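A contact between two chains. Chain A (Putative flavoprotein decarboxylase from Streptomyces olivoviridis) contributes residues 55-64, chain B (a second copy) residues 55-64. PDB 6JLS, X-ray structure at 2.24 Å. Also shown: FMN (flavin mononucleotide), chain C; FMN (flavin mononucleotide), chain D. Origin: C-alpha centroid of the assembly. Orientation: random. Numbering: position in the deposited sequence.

Chain A, residues 55-64: AQQFVTTNSL
Chain B (55-64) AQQFVTTNSL

Two copies of one ten-residue segment meet across an exact two-fold axis, so every contact occurs twice, except the T60 methyl pair on the axis, which occurs once. Each segment enters as a 3-10 segment, 55-57, passes through an extended link at V59 and T60 (phi/psi -131/139 and -98/153 in chain A), and turns into a weakly bonded helix. The two segments run roughly antiparallel: the CA atoms of F58(A) and S63(B) are 4.8 Å apart, as are those of S63(A) and F58(B). The turn is held internally by A55(A) O, which accepts from F58(A) N at 2.9 Å and V59(A) N at 3.0 Å. Q57(A) O is free of these bonds and faces the partner.

T60(B) fills that vacancy. Its CA-to-CB bond points toward chain A, chi1 is p (73°), and OG1 donates to Q57(A) O at 2.7 Å. T60(B) is at the N-cap position, and the same OG1 accepts from S63(B) N at 3.0 Å, 139°, in a capping bond. A hydroxyl suits this position because it can donate and accept at once. The threonine methyls meet at the axis, T60(A) CG2 to T60(B) CG2 being 3.7 Å.

S63(B), chi1 p (78°), turns OG back to donate to T60(B) O at 2.7 Å; the backbone bond from S63(B) N to T60(B) O, 3.2 Å, is weak. One water donates to F58(A) O at 2.7 Å and to S63(B) OG at 3.0 Å, and accepts from T60(B) N at 3.0 Å. Thus a carbonyl and an amide without partners in their own stretches are satisfied. A second water repeats this with the chains exchanged.

Farther from the axis, the CA-to-CB bond of Q57(A) points sideways; with chi1 p (80°), chi2 t and chi3 -58°, its OE1 accepts from N62(B) ND2 at 3.2 Å, 142°. The CA-to-CB bond of N62(B) points toward chain A, with chi1 m (-81°) and chi2 7°. Amides suit both places because each offers a donor and an acceptor: N62(B) ND2 is also bonded elsewhere in the structure, while Q57(A) NE2 and N62(B) OD1 bond residues flanking the stretches.

The CA-to-CB bond of F58(A), chi1 m (-57°) and chi2 -63°, points sideways, but its ring end approaches chain B. N62(B) O lies at the ring edge, 3.8 Å from F58(A) CE1, while F58(A) CZ reaches C7 of the chain C flavin at 3.6 Å. The apolar ring, suited to this buried site, thus touches both partner backbone and cofactor.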

# COMPACT_ATOMS: atom_id res chain seq x y z
N ALA A 55 9.75 10.31 -19.79
CA ALA A 55 10.43 11.57 -19.55
C ALA A 55 10.48 11.93 -18.07
O ALA A 55 11.40 12.63 -17.64
CB ALA A 55 9.75 12.69 -20.33
N GLN A 56 9.51 11.45 -17.28
CA GLN A 56 9.46 11.78 -15.86
C GLN A 56 10.55 11.10 -15.04
O GLN A 56 10.72 11.46 -13.86
CB GLN A 56 8.08 11.43 -15.28
CG GLN A 56 6.99 12.26 -15.93
CD GLN A 56 5.62 11.95 -15.39
OE1 GLN A 56 4.78 11.36 -16.08
NE2 GLN A 56 5.37 12.37 -14.16
N GLN A 57 11.31 10.17 -15.61
CA GLN A 57 12.48 9.69 -14.88
C GLN A 57 13.66 10.64 -15.03
O GLN A 57 14.64 10.50 -14.29
CB GLN A 57 12.87 8.28 -15.32
CG GLN A 57 13.64 8.19 -16.62
CD GLN A 57 13.84 6.75 -17.10
OE1 GLN A 57 14.40 5.91 -16.39
NE2 GLN A 57 13.36 6.46 -18.30
N PHE A 58 13.56 11.64 -15.91
CA PHE A 58 14.64 12.58 -16.14
C PHE A 58 14.30 14.02 -15.79
O PHE A 58 15.22 14.80 -15.54
CB PHE A 58 15.08 12.54 -17.61
CG PHE A 58 15.51 11.19 -18.09
CD1 PHE A 58 16.61 10.56 -17.55
CD2 PHE A 58 14.83 10.57 -19.13
CE1 PHE A 58 17.02 9.32 -18.01
CE2 PHE A 58 15.23 9.33 -19.60
CZ PHE A 58 16.32 8.70 -19.05
N VAL A 59 13.01 14.40 -15.81
CA VAL A 59 12.54 15.73 -15.43
C VAL A 59 11.40 15.57 -14.46
O VAL A 59 10.53 14.72 -14.66
CB VAL A 59 12.03 16.56 -16.63
CG1 VAL A 59 12.40 18.04 -16.46
CG2 VAL A 59 12.47 15.99 -17.94
N THR A 60 11.37 16.42 -13.44
CA THR A 60 10.21 16.49 -12.56
C THR A 60 9.32 17.65 -12.99
O THR A 60 9.79 18.64 -13.58
CB THR A 60 10.63 16.68 -11.12
OG1 THR A 60 11.10 18.03 -10.96
CG2 THR A 60 11.74 15.70 -10.80
N THR A 61 8.03 17.53 -12.70
CA THR A 61 7.13 18.62 -13.01
C THR A 61 7.43 19.83 -12.15
O THR A 61 7.29 20.98 -12.60
CB THR A 61 5.67 18.18 -12.86
OG1 THR A 61 5.48 17.62 -11.56
CG2 THR A 61 5.34 17.12 -13.88
N ASN A 62 7.88 19.61 -10.91
CA ASN A 62 8.19 20.73 -10.03
C ASN A 62 9.40 21.51 -10.51
O ASN A 62 9.54 22.69 -10.16
CB ASN A 62 8.38 20.22 -8.60
CG ASN A 62 7.07 20.02 -7.90
OD1 ASN A 62 6.02 20.14 -8.52
ND2 ASN A 62 7.11 19.73 -6.60
N SER A 63 10.28 20.90 -11.31
CA SER A 63 11.39 21.64 -11.90
C SER A 63 10.95 22.53 -13.05
O SER A 63 11.66 23.49 -13.38
CB SER A 63 12.46 20.67 -12.37
OG SER A 63 12.11 20.06 -13.61
N LEU A 64 9.80 22.24 -13.68
CA LEU A 64 9.26 23.01 -14.81
C LEU A 64 8.29 24.10 -14.38
O LEU A 64 8.30 25.19 -14.96
CB LEU A 64 8.54 22.07 -15.80
CG LEU A 64 9.47 21.10 -16.52
CD1 LEU A 64 8.70 19.87 -16.98
CD2 LEU A 64 10.18 21.78 -17.69
N ALA B 55 15.93 18.23 -2.62
CA ALA B 55 16.50 18.36 -3.95
C ALA B 55 15.88 17.37 -4.93
O ALA B 55 15.85 17.65 -6.14
CB ALA B 55 18.01 18.16 -3.89
N GLN B 56 15.39 16.23 -4.45
CA GLN B 56 14.83 15.21 -5.33
C GLN B 56 13.48 15.61 -5.93
O GLN B 56 13.01 14.91 -6.84
CB GLN B 56 14.69 13.88 -4.59
CG GLN B 56 16.04 13.34 -4.17
CD GLN B 56 15.96 12.03 -3.44
OE1 GLN B 56 16.19 11.96 -2.23
NE2 GLN B 56 15.63 10.98 -4.18
N GLN B 57 12.87 16.71 -5.49
CA GLN B 57 11.71 17.19 -6.22
C GLN B 57 12.10 17.99 -7.45
O GLN B 57 11.24 18.27 -8.30
CB GLN B 57 10.78 18.01 -5.31
CG GLN B 57 11.21 19.44 -5.07
CD GLN B 57 10.36 20.15 -4.02
OE1 GLN B 57 9.14 20.26 -4.15
NE2 GLN B 57 11.00 20.62 -2.96
N PHE B 58 13.39 18.32 -7.60
CA PHE B 58 13.86 19.10 -8.73
C PHE B 58 14.84 18.37 -9.64
O PHE B 58 14.97 18.75 -10.80
CB PHE B 58 14.54 20.39 -8.24
CG PHE B 58 13.68 21.26 -7.38
CD1 PHE B 58 12.53 21.83 -7.88
CD2 PHE B 58 14.04 21.53 -6.07
CE1 PHE B 58 11.74 22.65 -7.08
CE2 PHE B 58 13.27 22.35 -5.26
CZ PHE B 58 12.12 22.91 -5.77
N VAL B 59 15.56 17.36 -9.12
CA VAL B 59 16.48 16.53 -9.90
C VAL B 59 16.18 15.08 -9.61
O VAL B 59 15.95 14.71 -8.45
CB VAL B 59 17.97 16.78 -9.55
CG1 VAL B 59 18.84 16.69 -10.80
CG2 VAL B 59 18.16 18.05 -8.78
N THR B 60 16.22 14.25 -10.64
CA THR B 60 16.15 12.81 -10.44
C THR B 60 17.56 12.23 -10.47
O THR B 60 18.47 12.78 -11.09
CB THR B 60 15.31 12.16 -11.52
OG1 THR B 60 16.06 12.17 -12.75
CG2 THR B 60 14.03 12.94 -11.69
N THR B 61 17.73 11.10 -9.77
CA THR B 61 19.02 10.44 -9.80
C THR B 61 19.31 9.89 -11.19
O THR B 61 20.47 9.88 -11.63
CB THR B 61 19.09 9.34 -8.74
OG1 THR B 61 17.98 8.45 -8.91
CG2 THR B 61 19.00 9.94 -7.36
N ASN B 62 18.28 9.46 -11.91
CA ASN B 62 18.49 8.93 -13.25
C ASN B 62 18.95 10.00 -14.23
O ASN B 62 19.58 9.67 -15.24
CB ASN B 62 17.22 8.24 -13.74
CG ASN B 62 17.10 6.84 -13.19
OD1 ASN B 62 17.90 6.44 -12.35
ND2 ASN B 62 16.12 6.09 -13.66
N SER B 63 18.67 11.28 -13.95
CA SER B 63 19.19 12.35 -14.79
C SER B 63 20.67 12.62 -14.54
O SER B 63 21.34 13.19 -15.42
CB SER B 63 18.39 13.63 -14.55
OG SER B 63 18.77 14.27 -13.34
N LEU B 64 21.21 12.23 -13.38
CA LEU B 64 22.61 12.42 -13.00
C LEU B 64 23.49 11.23 -13.35
O LEU B 64 24.64 11.42 -13.78
CB LEU B 64 22.73 12.69 -11.49
CG LEU B 64 22.12 14.02 -11.04
CD1 LEU B 64 21.73 13.96 -9.57
CD2 LEU B 64 23.07 15.18 -11.32
N1 FMN C . 15.66 6.76 -26.38
C2 FMN C . 15.82 7.65 -27.42
O2 FMN C . 15.14 7.52 -28.43
N3 FMN C . 16.73 8.68 -27.32
C4 FMN C . 17.50 8.83 -26.18
O4 FMN C . 18.32 9.75 -26.09
C4A FMN C . 17.34 7.93 -25.14
N5 FMN C . 18.10 8.07 -23.99
C5A FMN C . 17.96 7.18 -22.95
C6 FMN C . 18.75 7.35 -21.81
C7 FMN C . 18.61 6.46 -20.74
C7M FMN C . 19.48 6.66 -19.52
C8 FMN C . 17.69 5.41 -20.82
C8M FMN C . 17.54 4.45 -19.66
C9 FMN C . 16.90 5.24 -21.96
C9A FMN C . 17.04 6.14 -23.03
N10 FMN C . 16.27 6.00 -24.18
C10 FMN C . 16.42 6.89 -25.23
C1' FMN C . 15.26 4.89 -24.29
C2' FMN C . 13.87 5.48 -24.01
O2' FMN C . 13.76 6.01 -22.70
C3' FMN C . 12.77 4.45 -24.24
O3' FMN C . 12.70 4.17 -25.62
C4' FMN C . 11.44 5.00 -23.72
O4' FMN C . 10.41 4.03 -23.70
C5' FMN C . 10.99 6.20 -24.53
O5' FMN C . 9.72 6.54 -24.03
P FMN C . 8.92 7.82 -24.57
O1P FMN C . 9.32 8.08 -26.01
O2P FMN C . 7.44 7.52 -24.51
O3P FMN C . 9.28 9.02 -23.74
N1 FMN D . 15.17 27.51 -0.52
C2 FMN D . 16.38 28.14 -0.68
O2 FMN D . 17.10 28.32 0.30
N3 FMN D . 16.78 28.57 -1.92
C4 FMN D . 15.98 28.38 -3.03
O4 FMN D . 16.33 28.76 -4.14
C4A FMN D . 14.75 27.74 -2.87
N5 FMN D . 13.94 27.54 -3.97
C5A FMN D . 12.72 26.92 -3.82
C6 FMN D . 11.92 26.74 -4.94
C7 FMN D . 10.68 26.10 -4.82
C7M FMN D . 9.83 25.92 -6.05
C8 FMN D . 10.25 25.64 -3.56
C8M FMN D . 8.92 24.96 -3.42
C9 FMN D . 11.06 25.83 -2.43
C9A FMN D . 12.30 26.47 -2.57
N10 FMN D . 13.12 26.67 -1.46
C10 FMN D . 14.34 27.30 -1.61
C1' FMN D . 12.70 26.19 -0.11
C2' FMN D . 13.44 24.87 0.19
O2' FMN D . 13.10 23.85 -0.73
C3' FMN D . 13.17 24.38 1.60
O3' FMN D . 13.79 25.27 2.50
C4' FMN D . 13.71 22.96 1.77
O4' FMN D . 13.33 22.35 2.99
C5' FMN D . 15.23 22.95 1.65
O5' FMN D . 15.61 21.62 1.93
P FMN D . 17.14 21.15 1.83
O1P FMN D . 18.04 22.33 2.14
O2P FMN D . 17.38 20.06 2.86
O3P FMN D . 17.43 20.67 0.43
O HOH W 1 16.19 15.78 -13.20
O HOH W 2 14.01 17.78 -13.14